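Local coordinates for beta-lactamase (Nostoc sp., PDB 6NHS), which probably hydrolyses beta-lactam antibiotics as a class D serine beta-lactamase of the penicillin-recognising enzyme family, at residues L119-G124 / E146-F151; F68-A73 / W114-L119. One frame throughout, in Å; residues are numbered along the deposited sequence.

Both contacts use helix 113-123, contact 2 where it lies against helix 65-76 and contact 1 at its C-terminal end, where a loop lies against it; their centres are about 8 Å apart and they share Leu-119. A probable hydrogen bond joins them directly: Gln-117 NE2 meets Asp-149 O at 2.9 Å. Ile-123 adds an apolar bridge, its CD1 lying 3.7 Å from Val-72 CG1. Contact 2 is the buried one and is nearer the probable active site: Tyr-116 touches residues of the probable SxxK motif, and its side chain comes about 3 Å from a bound formic acid, probably from the crystallisation liquor. Contact 1 lies at the surface.

Contact 1 (L119-G124 / E146-F151); sequences LARKIG and EQIDRF
Arg-121 reaches from the last turns of helix 113-123 to Asp-149, in the loop that leads into what is probably the omega-loop region of this class D beta-lactamase. A salt bridge joins them, both bonds ending on one carboxylate oxygen. Arg-121 NH2 lies 2.9 Å from Asp-149 OD2, near the guanidinium plane, and meets the oxygen's anti lone pair; Arg-121 NE adds a weak bond of 3.3 Å to the same Asp-149 OD2. With both bonds on OD2 and the guanidinium and carboxylate planes 69° apart, this is not the flat form of the pair that uses both oxygens. An arginine suits the site because its chain, extended from CG to NE, spans the gap at an exposed edge. Aspartate's short side chain keeps the carboxylate close to the loop backbone.

Beneath the charges, aliphatic groups pack against one another and against backbone carbonyls. Ile-148 covers the helix end with both branches: its CG2 lies 4.2 Å from Arg-121 CG, while its CG1, anti to the backbone N (chi1 -173°), lies 3.4 Å from Ala-120 O and carries CD1 on toward the turn at Gly-124. Ala-120 offers just a methyl, which lets the loop backbone come close, with 5.8 Å between the CA atoms of Ala-120 and Asp-149. The contact buries Ile-148 O without a polar partner in the model; Ala-120 CB touches it at 3.3 Å.

Further out, Met-128 of helix 125-135 packs on Ala-120, and Arg-127 hydrogen-bonds to the carbonyls of Lys-122 and Ile-123. Gly-124 ends the helix with positive phi (88°), where a side chain would jam against the preceding carbonyl, and stands at the N-cap position of helix 125-135. Its carbonyl carbon meets the tip of the loop's isoleucine, Gly-124 C to Ile-148 CD1, at 3.8 Å.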
loop_
_atom_site.group_PDB
_atom_site.type_symbol
_atom_site.label_atom_id
_atom_site.label_comp_id
_atom_site.label_asym_id
_atom_site.label_seq_id
_atom_site.Cartn_x
_atom_site.Cartn_y
_atom_site.Cartn_z
ATOM N N LEU A 119 7.081 -11.265 -9.880
ATOM C CA LEU A 119 5.646 -11.333 -10.154
ATOM C C LEU A 119 5.269 -10.431 -11.321
ATOM O O LEU A 119 4.525 -10.842 -12.217
ATOM C CB LEU A 119 4.849 -10.945 -8.910
ATOM C CG LEU A 119 4.982 -11.838 -7.667
ATOM C CD1 LEU A 119 4.045 -11.340 -6.576
ATOM C CD2 LEU A 119 4.675 -13.302 -7.998
ATOM N N ALA A 120 5.803 -9.205 -11.340
ATOM C CA ALA A 120 5.462 -8.258 -12.398
ATOM C C ALA A 120 5.951 -8.740 -13.756
ATOM O O ALA A 120 5.238 -8.605 -14.757
ATOM C CB ALA A 120 6.046 -6.883 -12.072
ATOM N N ARG A 121 7.170 -9.290 -13.816
ATOM C CA ARG A 121 7.682 -9.813 -15.078
ATOM C C ARG A 121 6.812 -10.947 -15.594
ATOM O O ARG A 121 6.529 -11.025 -16.795
ATOM C CB ARG A 121 9.129 -10.293 -14.919
ATOM C CG ARG A 121 10.144 -9.200 -14.629
ATOM C CD ARG A 121 11.577 -9.779 -14.502
ATOM N NE ARG A 121 12.428 -8.826 -13.803
ATOM C CZ ARG A 121 12.963 -9.018 -12.604
ATOM N NH1 ARG A 121 12.797 -10.169 -11.961
ATOM N NH2 ARG A 121 13.694 -8.052 -12.058
ATOM N N LYS A 122 6.378 -11.836 -14.700
ATOM C CA LYS A 122 5.583 -12.985 -15.121
ATOM C C LYS A 122 4.171 -12.567 -15.521
ATOM O O LYS A 122 3.590 -13.139 -16.450
ATOM C CB LYS A 122 5.550 -14.027 -14.006
ATOM C CG LYS A 122 6.918 -14.670 -13.745
ATOM C CD LYS A 122 6.862 -15.646 -12.578
ATOM C CE LYS A 122 6.105 -16.916 -12.925
ATOM N NZ LYS A 122 6.095 -17.848 -11.740
ATOM N N ILE A 123 3.596 -11.583 -14.822
ATOM C CA ILE A 123 2.345 -10.985 -15.291
ATOM C C ILE A 123 2.531 -10.437 -16.699
ATOM O O ILE A 123 1.741 -10.712 -17.608
ATOM C CB ILE A 123 1.867 -9.892 -14.316
ATOM C CG1 ILE A 123 1.417 -10.530 -12.990
ATOM C CG2 ILE A 123 0.727 -9.072 -14.966
ATOM C CD1 ILE A 123 1.343 -9.579 -11.794
ATOM N N GLY A 124 3.589 -9.666 -16.903
ATOM C CA GLY A 124 3.896 -9.123 -18.209
ATOM C C GLY A 124 3.201 -7.796 -18.460
ATOM O O GLY A 124 2.186 -7.462 -17.850
ATOM N N GLU A 146 10.038 -2.454 -21.052
ATOM C CA GLU A 146 11.330 -2.509 -20.381
ATOM C C GLU A 146 11.272 -2.013 -18.942
ATOM O O GLU A 146 12.212 -2.262 -18.181
ATOM C CB GLU A 146 12.361 -1.696 -21.170
ATOM C CG GLU A 146 12.712 -2.281 -22.538
ATOM C CD GLU A 146 11.601 -2.120 -23.574
ATOM O OE1 GLU A 146 11.500 -2.980 -24.475
ATOM O OE2 GLU A 146 10.827 -1.142 -23.488
ATOM N N GLN A 147 10.200 -1.325 -18.552
ATOM C CA GLN A 147 10.029 -0.838 -17.190
ATOM C C GLN A 147 9.137 -1.747 -16.350
ATOM O O GLN A 147 8.691 -1.335 -15.275
ATOM C CB GLN A 147 9.456 0.586 -17.211
ATOM C CG GLN A 147 10.386 1.622 -17.846
ATOM C CD GLN A 147 9.704 2.965 -18.098
ATOM O OE1 GLN A 147 8.902 3.103 -19.017
ATOM N NE2 GLN A 147 10.029 3.957 -17.282
ATOM N N ILE A 148 8.887 -2.979 -16.807
ATOM C CA ILE A 148 7.873 -3.836 -16.192
ATOM C C ILE A 148 8.209 -4.164 -14.738
ATOM O O ILE A 148 7.306 -4.428 -13.933
ATOM C CB ILE A 148 7.675 -5.117 -17.037
ATOM C CG1 ILE A 148 6.501 -5.953 -16.507
ATOM C CG2 ILE A 148 8.958 -5.963 -17.083
ATOM C CD1 ILE A 148 5.156 -5.214 -16.527
ATOM N N ASP A 149 9.490 -4.140 -14.364
ATOM C CA ASP A 149 9.878 -4.484 -13.000
ATOM C C ASP A 149 10.270 -3.270 -12.166
ATOM O O ASP A 149 10.880 -3.433 -11.103
ATOM C CB ASP A 149 11.016 -5.509 -13.006
ATOM C CG ASP A 149 12.271 -4.985 -13.668
ATOM O OD1 ASP A 149 12.205 -3.913 -14.299
ATOM O OD2 ASP A 149 13.325 -5.648 -13.558
ATOM N N ARG A 150 9.932 -2.055 -12.609
ATOM C CA ARG A 150 10.282 -0.882 -11.815
ATOM C C ARG A 150 9.318 0.289 -11.951
ATOM O O ARG A 150 9.571 1.327 -11.331
ATOM C CB ARG A 150 11.703 -0.420 -12.175
ATOM C CG ARG A 150 11.895 -0.013 -13.629
ATOM C CD ARG A 150 13.325 0.456 -13.863
ATOM N NE ARG A 150 13.958 -0.205 -15.001
ATOM C CZ ARG A 150 14.275 0.405 -16.141
ATOM N NH1 ARG A 150 14.027 1.698 -16.298
ATOM N NH2 ARG A 150 14.849 -0.279 -17.121
ATOM N N PHE A 151 8.220 0.168 -12.703
ATOM C CA PHE A 151 7.384 1.338 -12.970
ATOM C C PHE A 151 6.772 1.916 -11.697
ATOM O O PHE A 151 6.464 3.111 -11.652
ATOM C CB PHE A 151 6.287 0.997 -13.981
ATOM C CG PHE A 151 5.364 -0.113 -13.542
ATOM C CD1 PHE A 151 4.243 0.160 -12.770
ATOM C CD2 PHE A 151 5.615 -1.432 -13.913
ATOM C CE1 PHE A 151 3.390 -0.862 -12.367
ATOM C CE2 PHE A 151 4.761 -2.457 -13.521
ATOM C CZ PHE A 151 3.651 -2.173 -12.743
#

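Contact 2 (F68-A73 / W114-L119); sequences FNSLVA and WFYQVL
Tyr-116 and Asn-69 bury the most surface where helix 113-123 crosses helix 65-76, the axes of the short segments 10.3 Å apart at closest approach and inclined at 44°. The two side chains slide past each other in opposite directions. Asn-69 lies at the edge of the phenol ring, its CB 3.7 Å from Tyr-116 CD1, with amide and ring planes 54° apart. Asn-69 points at the other helix from CB on; with CG anti to the backbone N (chi1 -151°), its ND2 gives a weak bond of 3.3 Å to Tyr-116 O. An amide suits this buried place, since it can pack at a ring edge and still donate to a carbonyl.

At its far end Tyr-116 donates from OH to Ser-70 OG at 2.8 Å, and Ser-70 OG is also bonded to Lys-66 O one turn back. The serine thus passes a hydrogen-bond chain from the phenol to the backbone of its own helix, so both buried hydroxyls have partners.

Leu-119, third in area, closes the interface on the next turn: its CD1 rests on Ala-73 CB at 3.7 Å, the small methyl admitting the branched side chain. Ile-104 and Phe-108 of helix 104-110 also pack on Tyr-116. Such helix packing belongs to the all-helical region of the penicillin-recognising fold, where the helix that begins near the probable SxxK motif meets the one that begins at what is probably the Ser-X-Val motif.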
loop_
_atom_site.group_PDB
_atom_site.type_symbol
_atom_site.label_atom_id
_atom_site.label_comp_id
_atom_site.label_asym_id
_atom_site.label_seq_id
_atom_site.Cartn_x
_atom_site.Cartn_y
_atom_site.Cartn_z
ATOM N N PHE A 68 -1.796 -4.042 -4.937
ATOM C CA PHE A 68 -2.297 -4.271 -6.291
ATOM C C PHE A 68 -1.571 -5.433 -6.960
ATOM O O PHE A 68 -2.199 -6.309 -7.565
ATOM C CB PHE A 68 -2.142 -2.991 -7.112
ATOM C CG PHE A 68 -2.611 -3.117 -8.534
ATOM C CD1 PHE A 68 -1.756 -3.572 -9.523
ATOM C CD2 PHE A 68 -3.906 -2.768 -8.881
ATOM C CE1 PHE A 68 -2.187 -3.688 -10.839
ATOM C CE2 PHE A 68 -4.341 -2.876 -10.194
ATOM C CZ PHE A 68 -3.481 -3.343 -11.168
ATOM N N ASN A 69 -0.237 -5.453 -6.861
ATOM C CA ASN A 69 0.555 -6.493 -7.514
ATOM C C ASN A 69 0.174 -7.884 -7.008
ATOM O O ASN A 69 0.108 -8.841 -7.790
ATOM C CB ASN A 69 2.044 -6.217 -7.280
ATOM C CG ASN A 69 2.941 -6.742 -8.402
ATOM O OD1 ASN A 69 2.497 -7.467 -9.292
ATOM N ND2 ASN A 69 4.221 -6.367 -8.353
ATOM N N SER A 70 -0.082 -8.011 -5.702
ATOM C CA SER A 70 -0.458 -9.302 -5.126
ATOM C C SER A 70 -1.767 -9.810 -5.716
ATOM O O SER A 70 -1.903 -11.003 -6.012
ATOM C CB SER A 70 -0.595 -9.189 -3.601
ATOM O OG SER A 70 0.598 -8.727 -2.989
ATOM N N LEU A 71 -2.751 -8.916 -5.863
ATOM C CA LEU A 71 -4.040 -9.287 -6.439
ATOM C C LEU A 71 -3.881 -9.817 -7.856
ATOM O O LEU A 71 -4.436 -10.868 -8.204
ATOM C CB LEU A 71 -4.974 -8.077 -6.435
ATOM C CG LEU A 71 -5.360 -7.572 -5.050
ATOM C CD1 LEU A 71 -5.856 -6.121 -5.124
ATOM C CD2 LEU A 71 -6.432 -8.497 -4.474
ATOM N N VAL A 72 -3.143 -9.089 -8.697
ATOM C CA VAL A 72 -3.015 -9.486 -10.097
ATOM C C VAL A 72 -2.205 -10.770 -10.209
ATOM O O VAL A 72 -2.518 -11.651 -11.021
ATOM C CB VAL A 72 -2.388 -8.344 -10.919
ATOM C CG1 VAL A 72 -2.192 -8.768 -12.367
ATOM C CG2 VAL A 72 -3.262 -7.063 -10.826
ATOM N N ALA A 73 -1.157 -10.896 -9.393
ATOM C CA ALA A 73 -0.307 -12.082 -9.443
ATOM C C ALA A 73 -1.099 -13.335 -9.102
ATOM O O ALA A 73 -0.993 -14.357 -9.787
ATOM C CB ALA A 73 0.880 -11.916 -8.491
ATOM N N TRP A 114 12.413 -7.785 -4.682
ATOM C CA TRP A 114 12.766 -8.703 -5.764
ATOM C C TRP A 114 11.666 -9.732 -6.018
ATOM O O TRP A 114 11.438 -10.116 -7.168
ATOM C CB TRP A 114 14.104 -9.396 -5.483
ATOM C CG TRP A 114 14.117 -10.403 -4.347
ATOM C CD1 TRP A 114 14.634 -10.215 -3.096
ATOM C CD2 TRP A 114 13.618 -11.752 -4.374
ATOM N NE1 TRP A 114 14.480 -11.356 -2.341
ATOM C CE2 TRP A 114 13.859 -12.313 -3.099
ATOM C CE3 TRP A 114 13.001 -12.541 -5.351
ATOM C CZ2 TRP A 114 13.496 -13.622 -2.777
ATOM C CZ3 TRP A 114 12.639 -13.843 -5.029
ATOM C CH2 TRP A 114 12.885 -14.369 -3.753
ATOM N N PHE A 115 10.975 -10.176 -4.964
ATOM C CA PHE A 115 9.856 -11.105 -5.119
ATOM C C PHE A 115 8.781 -10.504 -6.017
ATOM O O PHE A 115 8.300 -11.147 -6.959
ATOM C CB PHE A 115 9.295 -11.447 -3.732
ATOM C CG PHE A 115 8.216 -12.508 -3.731
ATOM C CD1 PHE A 115 6.887 -12.178 -3.965
ATOM C CD2 PHE A 115 8.529 -13.832 -3.443
ATOM C CE1 PHE A 115 5.894 -13.154 -3.946
ATOM C CE2 PHE A 115 7.542 -14.807 -3.413
ATOM C CZ PHE A 115 6.229 -14.470 -3.663
ATOM N N TYR A 116 8.417 -9.249 -5.763
ATOM C CA TYR A 116 7.367 -8.613 -6.545
ATOM C C TYR A 116 7.839 -8.207 -7.932
ATOM O O TYR A 116 7.011 -8.063 -8.836
ATOM C CB TYR A 116 6.823 -7.420 -5.766
ATOM C CG TYR A 116 5.836 -7.863 -4.718
ATOM C CD1 TYR A 116 4.482 -7.904 -5.000
ATOM C CD2 TYR A 116 6.263 -8.284 -3.463
ATOM C CE1 TYR A 116 3.573 -8.323 -4.059
ATOM C CE2 TYR A 116 5.359 -8.712 -2.511
ATOM C CZ TYR A 116 4.013 -8.725 -2.816
ATOM O OH TYR A 116 3.094 -9.137 -1.882
ATOM N N GLN A 117 9.148 -8.037 -8.133
ATOM C CA GLN A 117 9.642 -7.818 -9.486
ATOM C C GLN A 117 9.492 -9.076 -10.336
ATOM O O GLN A 117 9.170 -8.992 -11.528
ATOM C CB GLN A 117 11.093 -7.349 -9.445
ATOM C CG GLN A 117 11.251 -5.915 -8.939
ATOM C CD GLN A 117 12.707 -5.508 -8.826
ATOM O OE1 GLN A 117 13.509 -6.205 -8.206
ATOM N NE2 GLN A 117 13.059 -4.392 -9.445
ATOM N N VAL A 118 9.713 -10.255 -9.744
ATOM C CA VAL A 118 9.440 -11.501 -10.464
ATOM C C VAL A 118 7.964 -11.577 -10.837
ATOM O O VAL A 118 7.610 -11.905 -11.976
ATOM C CB VAL A 118 9.864 -12.723 -9.626
ATOM C CG1 VAL A 118 9.464 -14.019 -10.340
ATOM C CG2 VAL A 118 11.363 -12.702 -9.344
ATOM N N LEU A 119 7.081 -11.265 -9.880
ATOM C CA LEU A 119 5.646 -11.333 -10.154
ATOM C C LEU A 119 5.269 -10.431 -11.321
ATOM O O LEU A 119 4.525 -10.842 -12.217
ATOM C CB LEU A 119 4.849 -10.945 -8.910
ATOM C CG LEU A 119 4.982 -11.838 -7.667
ATOM C CD1 LEU A 119 4.045 -11.340 -6.576
ATOM C CD2 LEU A 119 4.675 -13.302 -7.998
#